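Local coordinates for glycosyl hydrolase family 2, TIM barrel domain protein (Parabacteroides merdae ATCC 43184, PDB 6DXU), which probably hydrolyses beta-glucuronides, releasing glucuronic acid, as a glycoside hydrolase family 2 beta-glucuronidase of a human gut bacterium, at residues 113-119 and 131-136; 646-650 and 760-764. All coordinates share one frame; numbering follows the deposited sequence.

Contact 1 of 2, residues 113-119 and 131-136; sequences DGAGQKT and HVGGYD
Thr119 and His131 form an antiparallel hydrogen-bonded pair, Thr119 N to His131 O and His131 N to Thr119 O both measuring 2.9 Å, at the open end of the beta hairpin 118-123/126-132. Lys118 and Val132 follow as the non-hydrogen-bonded pair, and Gly133 N extends the pattern by one bond, with an N-H...O angle of 167°, to Gln117 O. Past this the chains part from strand geometry: the peptide bond before Gln117 is cis, and Gly134 CA approaches Ala115 O at 3.2 Å in a CA-H...O contact. The backbone angles of Gly114 and Gly133 would jam a CB against the preceding carbonyl oxygen.

The Gln117 chain, bent at chi2 (-70°), carries its amide obliquely to the Tyr135 ring, the two planes 44° apart. Gln117 NE2 makes a weak bond to Tyr135 OH and a hydrogen bond to Tyr187 O, while Gln117 OE1 accepts from a water at 2.7 Å that in turn accepts from Gly134 N. Were the side chain cut back to an alanine, Tyr187 O and that water would probably lose their amide partner, and a gap would open beside the Tyr135 ring. Lys118 CG lies alongside Val132 CG2 at 3.9 Å before NZ reaches Asp173, one of the sodium-site residues. His131 NE2 bonds Asp136 OD1 at 2.8 Å, in the imidazole plane but above the carboxylate plane; Asn411 holds OD2. A second water accepts from Ala115 N and lies 2.8 Å from Gly133 O. Backbone bonds thus serve the strand pair; beyond the hairpin's open end, the irregular chain of this sugar-binding domain relies also on waters, Tyr191 and Arg192.

Contact 2 of 2, residues 646-650 and 760-764; sequences PVRWG and IRCLS
The short edge strand 647-649 of a mixed five-stranded sheet meets the loop between strands 747-755 and 768-775, part of the C-terminal domain, through the side chains of Val647, Trp649, Arg761 and Leu763. Leu763 is central. Its CB sits over one face of the Trp649 indole, 4.2 Å from the centroid of the six-membered ring and 28° off the normal, which meets the geometry of a CH-pi contact. Trp649 CG takes the crowded position between backbone N and carbonyl carbon (chi1 68°), and the indole and the leucine pass each other running opposite ways. At the branched end, Leu763 CD1 touches both Val647 CG1, at 3.7 Å, and Trp649 CB, at 3.8 Å.

Strand 647-649 runs parallel to 715-726, whose Glu724 and Gln726 are also polar partners of Arg761, so the loop is tied to two neighbouring strands of one sheet. Glu724 forms a salt bridge with NH2, and Gln726 accepts from NE. Held this way, and turned toward the strand by a bend at chi3 (-66°), the Arg761 guanidinium offers a face to Val647: CG1 stands 3.8 Å above its plane, nearer the border of the group than its centre, and CG2 lies 3.9 Å from Arg761 NH1. Trp730 adds an edge-to-face partner to Trp649 and also touches Leu763, while Asn796 ND2 bonds Leu763 O.

Contact 1 is the more buried: nine of its thirteen touching residues are buried, and its centre lies about 17 Å from that of the chain, against about 34 Å for the partly buried contact 2. The two share no element and sit on opposite sides of the chain's centre, their nearest atoms about 36 Å apart. Contact 1 joins the two adjacent strands of one hairpin, 12 residues apart at their closest ends, and backbone bonds and water dominate it. Contact 2 brings together an edge strand of one sheet and a loop joining two others, 110 residues apart; mainly side-chain apolar, CH-pi and guanidinium-face contacts span it, with its polar anchoring supplied by flanking residues.

Contact 1 of 2, residues 113-119 and 131-136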
loop_
_atom_site.group_PDB
_atom_site.type_symbol
_atom_site.label_atom_id
_atom_site.label_comp_id
_atom_site.label_asym_id
_atom_site.label_seq_id
_atom_site.Cartn_x
_atom_site.Cartn_y
_atom_site.Cartn_z
ATOM N N ASP D 113 -16.040 -17.015 20.126
ATOM C CA ASP D 113 -17.085 -17.868 19.561
ATOM C C ASP D 113 -17.689 -17.243 18.311
ATOM O O ASP D 113 -18.168 -17.962 17.425
ATOM C CB ASP D 113 -18.200 -18.128 20.583
ATOM C CG ASP D 113 -17.839 -19.179 21.616
ATOM O OD1 ASP D 113 -16.656 -19.575 21.689
ATOM O OD2 ASP D 113 -18.754 -19.589 22.376
ATOM N N GLY D 114 -17.678 -15.917 18.218
ATOM C CA GLY D 114 -18.211 -15.225 17.056
ATOM C C GLY D 114 -18.474 -13.760 17.355
ATOM O O GLY D 114 -18.958 -13.431 18.442
ATOM N N ALA D 115 -18.172 -12.878 16.398
ATOM C CA ALA D 115 -18.317 -11.434 16.568
ATOM C C ALA D 115 -18.592 -10.812 15.208
ATOM O O ALA D 115 -18.025 -11.253 14.207
ATOM C CB ALA D 115 -17.052 -10.822 17.176
ATOM N N GLY D 116 -19.460 -9.804 15.164
ATOM C CA GLY D 116 -19.938 -9.240 13.902
ATOM C C GLY D 116 -19.483 -7.803 13.683
ATOM O O GLY D 116 -19.569 -6.977 14.596
ATOM N N GLN D 117 -19.016 -7.506 12.467
ATOM C CA GLN D 117 -18.725 -8.447 11.383
ATOM C C GLN D 117 -17.212 -8.451 11.099
ATOM O O GLN D 117 -16.610 -9.485 10.808
ATOM C CB GLN D 117 -19.490 -8.063 10.111
ATOM C CG GLN D 117 -21.026 -8.151 10.247
ATOM C CD GLN D 117 -21.512 -9.586 10.364
ATOM O OE1 GLN D 117 -21.024 -10.473 9.666
ATOM N NE2 GLN D 117 -22.484 -9.816 11.239
ATOM N N LYS D 118 -16.618 -7.261 11.156
ATOM C CA LYS D 118 -15.178 -7.076 11.085
ATOM C C LYS D 118 -14.700 -6.670 12.470
ATOM O O LYS D 118 -15.230 -5.718 13.055
ATOM C CB LYS D 118 -14.810 -6.003 10.062
ATOM C CG LYS D 118 -15.344 -6.261 8.643
ATOM C CD LYS D 118 -14.664 -5.312 7.633
ATOM C CE LYS D 118 -15.264 -5.487 6.234
ATOM N NZ LYS D 118 -16.556 -4.738 6.074
ATOM N N THR D 119 -13.716 -7.388 12.999
ATOM C CA THR D 119 -13.270 -7.163 14.365
ATOM C C THR D 119 -11.770 -6.907 14.370
ATOM O O THR D 119 -11.024 -7.551 13.632
ATOM C CB THR D 119 -13.623 -8.377 15.265
ATOM O OG1 THR D 119 -15.036 -8.619 15.209
ATOM C CG2 THR D 119 -13.209 -8.133 16.715
ATOM N N HIS D 131 -10.291 -9.934 12.113
ATOM C CA HIS D 131 -11.102 -10.999 11.551
ATOM C C HIS D 131 -12.228 -10.373 10.747
ATOM O O HIS D 131 -12.791 -9.357 11.151
ATOM C CB HIS D 131 -11.685 -11.885 12.662
ATOM C CG HIS D 131 -12.429 -13.067 12.137
ATOM N ND1 HIS D 131 -11.787 -14.190 11.660
ATOM C CD2 HIS D 131 -13.752 -13.283 11.960
ATOM C CE1 HIS D 131 -12.691 -15.061 11.240
ATOM N NE2 HIS D 131 -13.890 -14.527 11.403
ATOM N N VAL D 132 -12.560 -10.979 9.614
ATOM C CA VAL D 132 -13.718 -10.573 8.822
ATOM C C VAL D 132 -14.610 -11.789 8.658
ATOM O O VAL D 132 -14.208 -12.771 8.019
ATOM C CB VAL D 132 -13.318 -10.009 7.450
ATOM C CG1 VAL D 132 -14.575 -9.767 6.605
ATOM C CG2 VAL D 132 -12.505 -8.720 7.614
ATOM N N GLY D 133 -15.819 -11.714 9.213
ATOM C CA GLY D 133 -16.740 -12.831 9.205
ATOM C C GLY D 133 -17.453 -12.890 10.533
ATOM O O GLY D 133 -16.808 -12.975 11.580
ATOM N N GLY D 134 -18.777 -12.818 10.515
ATOM C CA GLY D 134 -19.498 -12.695 11.762
ATOM C C GLY D 134 -19.892 -13.986 12.435
ATOM O O GLY D 134 -20.487 -13.939 13.519
ATOM N N TYR D 135 -19.578 -15.141 11.847
ATOM C CA TYR D 135 -20.212 -16.384 12.260
ATOM C C TYR D 135 -19.255 -17.537 12.487
ATOM O O TYR D 135 -19.680 -18.560 13.044
ATOM C CB TYR D 135 -21.281 -16.791 11.228
ATOM C CG TYR D 135 -22.195 -15.612 10.963
ATOM C CD1 TYR D 135 -23.232 -15.302 11.843
ATOM C CD2 TYR D 135 -21.953 -14.745 9.901
ATOM C CE1 TYR D 135 -24.048 -14.187 11.622
ATOM C CE2 TYR D 135 -22.758 -13.632 9.679
ATOM C CZ TYR D 135 -23.799 -13.360 10.538
ATOM O OH TYR D 135 -24.594 -12.253 10.299
ATOM N N ASP D 136 -17.992 -17.410 12.103
ATOM C CA ASP D 136 -16.996 -18.425 12.405
ATOM C C ASP D 136 -16.235 -18.050 13.673
ATOM O O ASP D 136 -16.203 -16.890 14.088
ATOM C CB ASP D 136 -16.033 -18.631 11.216
ATOM C CG ASP D 136 -15.493 -17.317 10.608
ATOM O OD1 ASP D 136 -16.013 -16.202 10.873
ATOM O OD2 ASP D 136 -14.516 -17.401 9.823
HETATM O O HOH W 1 -16.689 -14.124 14.152
HETATM O O HOH W 2 -20.028 -12.218 7.813
#

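Contact 2 of 2, residues 646-650 and 760-764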
loop_
_atom_site.group_PDB
_atom_site.type_symbol
_atom_site.label_atom_id
_atom_site.label_comp_id
_atom_site.label_asym_id
_atom_site.label_seq_id
_atom_site.Cartn_x
_atom_site.Cartn_y
_atom_site.Cartn_z
ATOM N N PRO D 646 -59.173 -14.842 23.425
ATOM C CA PRO D 646 -60.075 -14.648 24.574
ATOM C C PRO D 646 -61.545 -14.482 24.204
ATOM O O PRO D 646 -62.433 -14.869 24.982
ATOM C CB PRO D 646 -59.524 -13.376 25.234
ATOM C CG PRO D 646 -58.860 -12.636 24.139
ATOM C CD PRO D 646 -58.254 -13.703 23.246
ATOM N N VAL D 647 -61.827 -13.928 23.027
ATOM C CA VAL D 647 -63.195 -13.608 22.630
ATOM C C VAL D 647 -63.459 -14.143 21.225
ATOM O O VAL D 647 -62.888 -13.642 20.245
ATOM C CB VAL D 647 -63.488 -12.102 22.690
ATOM C CG1 VAL D 647 -64.991 -11.878 22.569
ATOM C CG2 VAL D 647 -62.966 -11.498 23.995
ATOM N N ARG D 648 -64.331 -15.145 21.127
ATOM C CA ARG D 648 -64.880 -15.596 19.855
ATOM C C ARG D 648 -66.149 -14.812 19.511
ATOM O O ARG D 648 -66.669 -14.032 20.319
ATOM C CB ARG D 648 -65.167 -17.090 19.908
ATOM C CG ARG D 648 -63.912 -17.943 19.984
ATOM C CD ARG D 648 -64.237 -19.415 19.686
ATOM N NE ARG D 648 -64.468 -19.603 18.259
ATOM C CZ ARG D 648 -64.451 -20.781 17.642
ATOM N NH1 ARG D 648 -64.217 -21.889 18.330
ATOM N NH2 ARG D 648 -64.656 -20.839 16.329
ATOM N N TRP D 649 -66.654 -15.009 18.293
ATOM C CA TRP D 649 -67.819 -14.234 17.890
ATOM C C TRP D 649 -68.619 -14.960 16.814
ATOM O O TRP D 649 -68.146 -15.902 16.172
ATOM C CB TRP D 649 -67.427 -12.824 17.416
ATOM C CG TRP D 649 -66.649 -12.768 16.135
ATOM C CD1 TRP D 649 -67.159 -12.678 14.876
ATOM C CD2 TRP D 649 -65.220 -12.763 15.991
ATOM N NE1 TRP D 649 -66.143 -12.636 13.951
ATOM C CE2 TRP D 649 -64.941 -12.683 14.608
ATOM C CE3 TRP D 649 -64.153 -12.822 16.894
ATOM C CZ2 TRP D 649 -63.633 -12.668 14.104
ATOM C CZ3 TRP D 649 -62.848 -12.797 16.391
ATOM C CH2 TRP D 649 -62.604 -12.732 15.008
ATOM N N GLY D 650 -69.852 -14.507 16.637
ATOM C CA GLY D 650 -70.750 -15.071 15.654
ATOM C C GLY D 650 -72.185 -14.907 16.115
ATOM O O GLY D 650 -72.474 -14.177 17.056
ATOM N N ILE D 760 -68.868 -1.297 21.537
ATOM C CA ILE D 760 -68.722 -2.713 21.205
ATOM C C ILE D 760 -67.278 -2.992 20.805
ATOM O O ILE D 760 -66.680 -2.228 20.044
ATOM C CB ILE D 760 -69.694 -3.122 20.081
ATOM C CG1 ILE D 760 -71.144 -2.790 20.459
ATOM C CG2 ILE D 760 -69.574 -4.623 19.793
ATOM C CD1 ILE D 760 -71.578 -3.443 21.736
ATOM N N ARG D 761 -66.720 -4.098 21.303
ATOM C CA ARG D 761 -65.347 -4.462 20.958
ATOM C C ARG D 761 -65.233 -4.776 19.468
ATOM O O ARG D 761 -65.995 -5.591 18.934
ATOM C CB ARG D 761 -64.890 -5.658 21.785
ATOM C CG ARG D 761 -64.783 -5.376 23.270
ATOM C CD ARG D 761 -64.524 -6.646 24.052
ATOM N NE ARG D 761 -65.662 -7.556 23.965
ATOM C CZ ARG D 761 -65.888 -8.559 24.805
ATOM N NH1 ARG D 761 -65.053 -8.796 25.807
ATOM N NH2 ARG D 761 -66.959 -9.322 24.641
ATOM N N CYS D 762 -64.255 -4.152 18.806
ATOM C CA CYS D 762 -64.006 -4.360 17.377
ATOM C C CYS D 762 -63.089 -5.569 17.203
ATOM O O CYS D 762 -61.879 -5.448 17.002
ATOM C CB CYS D 762 -63.379 -3.120 16.758
ATOM S SG CYS D 762 -64.329 -1.594 16.953
ATOM N N LEU D 763 -63.695 -6.755 17.215
ATOM C CA LEU D 763 -62.922 -7.985 17.326
ATOM C C LEU D 763 -62.136 -8.348 16.067
ATOM O O LEU D 763 -61.329 -9.280 16.125
ATOM C CB LEU D 763 -63.841 -9.144 17.696
ATOM C CG LEU D 763 -64.473 -9.002 19.080
ATOM C CD1 LEU D 763 -65.463 -10.131 19.322
ATOM C CD2 LEU D 763 -63.386 -8.958 20.165
ATOM N N SER D 764 -62.348 -7.676 14.940
ATOM C CA SER D 764 -61.577 -7.972 13.738
ATOM C C SER D 764 -60.544 -6.898 13.434
ATOM O O SER D 764 -59.875 -6.966 12.388
ATOM C CB SER D 764 -62.507 -8.170 12.541
ATOM O OG SER D 764 -63.190 -6.971 12.254
#